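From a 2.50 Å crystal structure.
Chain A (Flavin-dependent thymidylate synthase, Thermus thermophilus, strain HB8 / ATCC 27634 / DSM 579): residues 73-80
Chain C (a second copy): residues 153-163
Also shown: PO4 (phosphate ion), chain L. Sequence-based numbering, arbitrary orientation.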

ATOM      1  N   PRO A  73      11.315  12.050 -19.579  1.00 35.94           N
ATOM      2  CA  PRO A  73      10.257  12.069 -20.591  1.00 35.73           C
ATOM      3  C   PRO A  73       8.995  11.443 -19.988  1.00 38.05           C
ATOM      4  O   PRO A  73       9.072  10.510 -19.186  1.00 40.52           O
ATOM      5  N   ILE A  74       7.835  11.950 -20.379  1.00 37.85           N
ATOM      6  CA  ILE A  74       6.591  11.436 -19.856  1.00 36.75           C
ATOM      7  C   ILE A  74       6.482   9.922 -20.004  1.00 38.26           C
ATOM      8  O   ILE A  74       6.089   9.242 -19.051  1.00 39.60           O
ATOM      9  N   PHE A  75       6.841   9.376 -21.166  1.00 37.32           N
ATOM     10  CA  PHE A  75       6.722   7.928 -21.342  1.00 37.91           C
ATOM     11  C   PHE A  75       7.613   7.142 -20.368  1.00 38.55           C
ATOM     12  O   PHE A  75       7.345   5.983 -20.064  1.00 38.59           O
ATOM     13  N   VAL A  76       8.668   7.770 -19.872  1.00 38.55           N
ATOM     14  CA  VAL A  76       9.502   7.089 -18.900  1.00 39.11           C
ATOM     15  C   VAL A  76       8.821   7.255 -17.536  1.00 38.28           C
ATOM     16  O   VAL A  76       8.805   6.328 -16.714  1.00 39.65           O
ATOM     17  N   ALA A  77       8.235   8.427 -17.317  1.00 35.27           N
ATOM     18  CA  ALA A  77       7.548   8.723 -16.066  1.00 34.08           C
ATOM     19  C   ALA A  77       6.404   7.756 -15.790  1.00 34.62           C
ATOM     20  O   ALA A  77       6.189   7.358 -14.647  1.00 34.72           O
ATOM     21  N   ARG A  78       5.674   7.381 -16.835  1.00 35.51           N
ATOM     22  CA  ARG A  78       4.549   6.470 -16.695  1.00 36.93           C
ATOM     23  C   ARG A  78       4.928   5.056 -16.249  1.00 37.61           C
ATOM     24  O   ARG A  78       4.164   4.408 -15.522  1.00 37.82           O
ATOM     25  N   GLN A  79       6.094   4.574 -16.680  1.00 36.08           N
ATOM     26  CA  GLN A  79       6.550   3.244 -16.290  1.00 36.20           C
ATOM     27  C   GLN A  79       7.048   3.355 -14.866  1.00 35.15           C
ATOM     28  O   GLN A  79       6.885   2.457 -14.046  1.00 35.72           O
ATOM     29  N   TRP A  80       7.664   4.484 -14.584  1.00 33.28           N
ATOM     30  CA  TRP A  80       8.180   4.725 -13.268  1.00 33.72           C
ATOM     31  C   TRP A  80       7.034   4.771 -12.258  1.00 34.84           C
ATOM     32  O   TRP A  80       7.152   4.243 -11.147  1.00 35.94           O
TER
ATOM     33  N   ARG C 153       8.579  -0.379 -31.443  1.00 48.14           N
ATOM     34  CA  ARG C 153       7.343   0.153 -30.876  1.00 49.08           C
ATOM     35  C   ARG C 153       7.589   1.049 -29.658  1.00 49.71           C
ATOM     36  O   ARG C 153       7.136   2.192 -29.619  1.00 49.04           O
ATOM     37  N   GLU C 154       8.310   0.528 -28.665  1.00 49.47           N
ATOM     38  CA  GLU C 154       8.577   1.284 -27.444  1.00 49.04           C
ATOM     39  C   GLU C 154       9.147   2.671 -27.692  1.00 47.91           C
ATOM     40  O   GLU C 154       9.132   3.523 -26.806  1.00 47.16           O
ATOM     41  N   MET C 155       9.649   2.900 -28.897  1.00 47.37           N
ATOM     42  CA  MET C 155      10.218   4.192 -29.226  1.00 45.96           C
ATOM     43  C   MET C 155       9.340   5.014 -30.159  1.00 46.20           C
ATOM     44  O   MET C 155       9.239   6.236 -30.005  1.00 46.06           O
ATOM     45  N   ALA C 156       8.711   4.347 -31.123  1.00 43.89           N
ATOM     46  CA  ALA C 156       7.868   5.028 -32.101  1.00 42.75           C
ATOM     47  C   ALA C 156       6.663   5.755 -31.504  1.00 43.50           C
ATOM     48  O   ALA C 156       6.272   6.822 -31.978  1.00 44.87           O
ATOM     49  N   ARG C 157       6.075   5.179 -30.464  1.00 42.93           N
ATOM     50  CA  ARG C 157       4.917   5.775 -29.826  1.00 42.19           C
ATOM     51  C   ARG C 157       5.216   7.067 -29.064  1.00 42.08           C
ATOM     52  O   ARG C 157       4.300   7.711 -28.561  1.00 43.75           O
ATOM     53  N   MET C 158       6.480   7.464 -28.980  1.00 42.01           N
ATOM     54  CA  MET C 158       6.802   8.687 -28.263  1.00 41.98           C
ATOM     55  C   MET C 158       6.443   9.944 -29.049  1.00 42.45           C
ATOM     56  O   MET C 158       6.521  11.052 -28.516  1.00 42.55           O
ATOM     57  N   VAL C 159       6.057   9.794 -30.314  1.00 41.86           N
ATOM     58  CA  VAL C 159       5.652  10.964 -31.091  1.00 42.37           C
ATOM     59  C   VAL C 159       4.151  11.231 -30.940  1.00 42.86           C
ATOM     60  O   VAL C 159       3.665  12.281 -31.346  1.00 42.95           O
ATOM     61  N   LEU C 160       3.420  10.281 -30.360  1.00 43.15           N
ATOM     62  CA  LEU C 160       1.982  10.442 -30.178  1.00 44.17           C
ATOM     63  C   LEU C 160       1.673  11.382 -28.997  1.00 45.21           C
ATOM     64  O   LEU C 160       2.421  11.432 -28.017  1.00 46.89           O
ATOM     65  N   PRO C 161       0.580  12.163 -29.096  1.00 44.73           N
ATOM     66  CA  PRO C 161       0.113  13.132 -28.088  1.00 43.78           C
ATOM     67  C   PRO C 161      -0.616  12.542 -26.875  1.00 43.75           C
ATOM     68  O   PRO C 161      -1.022  11.377 -26.874  1.00 43.82           O
ATOM     69  N   LEU C 162      -0.811  13.374 -25.856  1.00 42.52           N
ATOM     70  CA  LEU C 162      -1.471  12.938 -24.623  1.00 40.56           C
ATOM     71  C   LEU C 162      -2.971  12.671 -24.711  1.00 40.33           C
ATOM     72  O   LEU C 162      -3.557  12.114 -23.779  1.00 40.06           O
ATOM     73  N   ASN C 163      -3.593  13.070 -25.815  1.00 39.93           N
ATOM     74  CA  ASN C 163      -5.025  12.851 -25.988  1.00 40.61           C
ATOM     75  C   ASN C 163      -5.270  11.580 -26.808  1.00 40.00           C
ATOM     76  O   ASN C 163      -6.356  11.370 -27.355  1.00 38.96           O
TER

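Walked from its N-terminal end, the chain C stretch begins with residues that give little to the contact. R153(C) is out of reach. E154(C), chi1 p, points sideways, and its contribution is backbone: O of E154(C) lies 4.3 Å from CE2 of F75(A). NE of R157(C) donates a weak hydrogen bond to O of E154(C) at 3.1 Å. M155(C) points away, and A156(C) is out of reach of the chain A stretch.

R157(C) is where the polar part of the contact is built. Its CA-to-CB bond runs sideways, but chi1 p, chi2 p and chi3 t bring the guanidinium nearer to chain A. NE of R157(C) lies 4.1 Å from CD2 of F75(A), obliquely to the ring. No hydrogen bond joins the two stretches directly; the phosphate ion, probably from the crystallisation liquor, bridges them instead. NH2 of R157(C) donates to O1 of the phosphate at 2.8 Å and NH1 of R157(C) to O2 at 3.2 Å, while NE2 of Q79(A), on an m, t side chain pointing toward chain C, donates to the same O1 at 2.8 Å. Two donors from different copies thus need no direct bond when they share one anion oxygen. NH1 of R78(A) and NH1 of R157(C), like charges, lie 4.5 Å apart, and O2 of the phosphate is 4.5 Å from NH1 of R78(A), so the anion can offset their repulsion.

M158(C) opens the apolar part. It points toward chain A with chi angles p, t, p, and CE of M158(C) comes within 3.1 Å of CZ of F75(A), a very tight approach. F75(A), chi1 p, points back toward chain C and has the largest covered area of any residue here.

L162(C), m and t, starts sideways but ends nearer, placing CD1 of L162(C) 4.2 Å from CD1 of I74(A), also m and t, a second apolar pair beside the phosphate bridge.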

ATOM      1  CB  PRO A  73      10.844  11.219 -21.716  1.00 33.24           C
ATOM      2  CG  PRO A  73      12.312  11.393 -21.540  1.00 34.38           C
ATOM      3  CD  PRO A  73      12.485  11.296 -20.059  1.00 33.17           C
ATOM      4  CB  ILE A  74       5.388  12.145 -20.527  1.00 35.68           C
ATOM      5  CG1 ILE A  74       5.308  13.580 -20.017  1.00 37.07           C
ATOM      6  CG2 ILE A  74       4.089  11.444 -20.207  1.00 33.28           C
ATOM      7  CD1 ILE A  74       4.254  14.425 -20.721  1.00 40.36           C
ATOM      8  CB  PHE A  75       6.983   7.502 -22.804  1.00 36.77           C
ATOM      9  CG  PHE A  75       8.429   7.497 -23.202  1.00 37.28           C
ATOM     10  CD1 PHE A  75       9.112   8.686 -23.427  1.00 35.57           C
ATOM     11  CD2 PHE A  75       9.105   6.293 -23.361  1.00 37.08           C
ATOM     12  CE1 PHE A  75      10.448   8.677 -23.806  1.00 39.08           C
ATOM     13  CE2 PHE A  75      10.440   6.272 -23.739  1.00 39.24           C
ATOM     14  CZ  PHE A  75      11.117   7.467 -23.963  1.00 38.39           C
ATOM     15  CB  VAL A  76      10.918   7.683 -18.865  1.00 38.77           C
ATOM     16  CG1 VAL A  76      11.675   7.188 -17.642  1.00 40.54           C
ATOM     17  CG2 VAL A  76      11.661   7.268 -20.112  1.00 39.47           C
ATOM     18  CB  ALA A  77       7.026  10.146 -16.081  1.00 31.43           C
ATOM     19  CB  ARG A  78       3.746   6.422 -18.001  1.00 38.06           C
ATOM     20  CG  ARG A  78       2.860   7.644 -18.171  1.00 43.77           C
ATOM     21  CD  ARG A  78       2.234   7.739 -19.546  1.00 47.45           C
ATOM     22  NE  ARG A  78       1.242   6.702 -19.811  1.00 51.44           N
ATOM     23  CZ  ARG A  78       1.364   5.771 -20.756  1.00 50.35           C
ATOM     24  NH1 ARG A  78       2.444   5.738 -21.526  1.00 47.61           N
ATOM     25  NH2 ARG A  78       0.396   4.883 -20.940  1.00 50.26           N
ATOM     26  CB  GLN A  79       7.697   2.789 -17.183  1.00 37.29           C
ATOM     27  CG  GLN A  79       7.433   3.048 -18.642  1.00 39.33           C
ATOM     28  CD  GLN A  79       8.457   2.398 -19.531  1.00 39.81           C
ATOM     29  OE1 GLN A  79       9.656   2.507 -19.287  1.00 42.70           O
ATOM     30  NE2 GLN A  79       7.993   1.720 -20.579  1.00 39.59           N
ATOM     31  CB  TRP A  80       8.934   6.052 -13.254  1.00 32.83           C
ATOM     32  CG  TRP A  80       9.921   6.194 -12.139  1.00 30.75           C
ATOM     33  CD1 TRP A  80       9.732   5.888 -10.817  1.00 32.20           C
ATOM     34  CD2 TRP A  80      11.242   6.725 -12.243  1.00 29.43           C
ATOM     35  NE1 TRP A  80      10.862   6.201 -10.090  1.00 32.35           N
ATOM     36  CE2 TRP A  80      11.803   6.716 -10.943  1.00 30.95           C
ATOM     37  CE3 TRP A  80      12.006   7.214 -13.304  1.00 25.94           C
ATOM     38  CZ2 TRP A  80      13.094   7.176 -10.685  1.00 30.16           C
ATOM     39  CZ3 TRP A  80      13.288   7.676 -13.043  1.00 28.71           C
ATOM     40  CH2 TRP A  80      13.819   7.654 -11.746  1.00 27.27           C
TER
ATOM     41  CB  ARG C 153       6.425  -0.993 -30.453  1.00 49.83           C
ATOM     42  CG  ARG C 153       6.565  -2.238 -31.294  1.00 52.74           C
ATOM     43  CD  ARG C 153       5.416  -2.430 -32.272  1.00 54.17           C
ATOM     44  NE  ARG C 153       4.528  -3.519 -31.864  1.00 55.22           N
ATOM     45  CZ  ARG C 153       3.939  -4.366 -32.708  1.00 56.13           C
ATOM     46  NH1 ARG C 153       4.145  -4.262 -34.014  1.00 56.14           N
ATOM     47  NH2 ARG C 153       3.134  -5.314 -32.247  1.00 57.30           N
ATOM     48  CB  GLU C 154       9.521   0.509 -26.518  1.00 49.41           C
ATOM     49  CG  GLU C 154      10.875   0.165 -27.116  1.00 51.06           C
ATOM     50  CD  GLU C 154      11.825  -0.439 -26.090  1.00 52.21           C
ATOM     51  OE1 GLU C 154      11.348  -1.181 -25.198  1.00 55.02           O
ATOM     52  OE2 GLU C 154      13.046  -0.182 -26.174  1.00 50.63           O
ATOM     53  CB  MET C 155      11.595   4.023 -29.863  1.00 46.72           C
ATOM     54  CG  MET C 155      12.662   3.490 -28.935  1.00 47.60           C
ATOM     55  SD  MET C 155      14.299   3.726 -29.658  1.00 50.77           S
ATOM     56  CE  MET C 155      14.578   5.438 -29.210  1.00 49.37           C
ATOM     57  CB  ALA C 156       7.404   4.036 -33.147  1.00 41.88           C
ATOM     58  CB  ARG C 157       4.244   4.744 -28.898  1.00 42.33           C
ATOM     59  CG  ARG C 157       5.167   4.073 -27.870  1.00 45.71           C
ATOM     60  CD  ARG C 157       5.620   5.036 -26.766  1.00 47.77           C
ATOM     61  NE  ARG C 157       6.399   4.362 -25.732  1.00 48.97           N
ATOM     62  CZ  ARG C 157       5.882   3.583 -24.786  1.00 49.79           C
ATOM     63  NH1 ARG C 157       4.571   3.381 -24.732  1.00 49.18           N
ATOM     64  NH2 ARG C 157       6.682   2.986 -23.907  1.00 49.97           N
ATOM     65  CB  MET C 158       8.279   8.721 -27.860  1.00 44.91           C
ATOM     66  CG  MET C 158       9.272   8.717 -29.001  1.00 47.19           C
ATOM     67  SD  MET C 158      10.983   8.857 -28.407  1.00 54.68           S
ATOM     68  CE  MET C 158      10.991   7.662 -27.103  1.00 50.21           C
ATOM     69  CB  VAL C 159       5.947  10.820 -32.600  1.00 41.57           C
ATOM     70  CG1 VAL C 159       7.428  10.812 -32.830  1.00 41.58           C
ATOM     71  CG2 VAL C 159       5.285   9.568 -33.151  1.00 39.75           C
ATOM     72  CB  LEU C 160       1.340   9.068 -29.989  1.00 44.22           C
ATOM     73  CG  LEU C 160       1.527   8.110 -31.185  1.00 43.47           C
ATOM     74  CD1 LEU C 160       1.082   6.714 -30.809  1.00 42.26           C
ATOM     75  CD2 LEU C 160       0.743   8.598 -32.394  1.00 41.83           C
ATOM     76  CB  PRO C 161      -0.798  14.029 -28.897  1.00 44.17           C
ATOM     77  CG  PRO C 161      -1.473  13.033 -29.774  1.00 44.69           C
ATOM     78  CD  PRO C 161      -0.312  12.183 -30.267  1.00 43.70           C
ATOM     79  CB  LEU C 162      -1.200  13.948 -23.511  1.00 38.80           C
ATOM     80  CG  LEU C 162       0.255  14.031 -23.068  1.00 36.96           C
ATOM     81  CD1 LEU C 162       0.471  15.273 -22.231  1.00 37.25           C
ATOM     82  CD2 LEU C 162       0.612  12.777 -22.303  1.00 37.40           C
ATOM     83  CB  ASN C 163      -5.685  14.070 -26.654  1.00 41.88           C
ATOM     84  CG  ASN C 163      -5.300  14.219 -28.107  1.00 44.56           C
ATOM     85  OD1 ASN C 163      -4.113  14.263 -28.450  1.00 47.14           O
ATOM     86  ND2 ASN C 163      -6.302  14.293 -28.978  1.00 45.42           N
TER
HETATM   87  P   PO4 L 303       4.314   1.241 -21.419  1.00 52.77           P
HETATM   88  O1  PO4 L 303       5.391   2.262 -21.500  1.00 53.61           O
HETATM   89  O2  PO4 L 303       3.371   1.432 -22.550  1.00 52.11           O
HETATM   90  O3  PO4 L 303       3.585   1.393 -20.137  1.00 54.98           O
HETATM   91  O4  PO4 L 303       4.911  -0.118 -21.487  1.00 52.25           O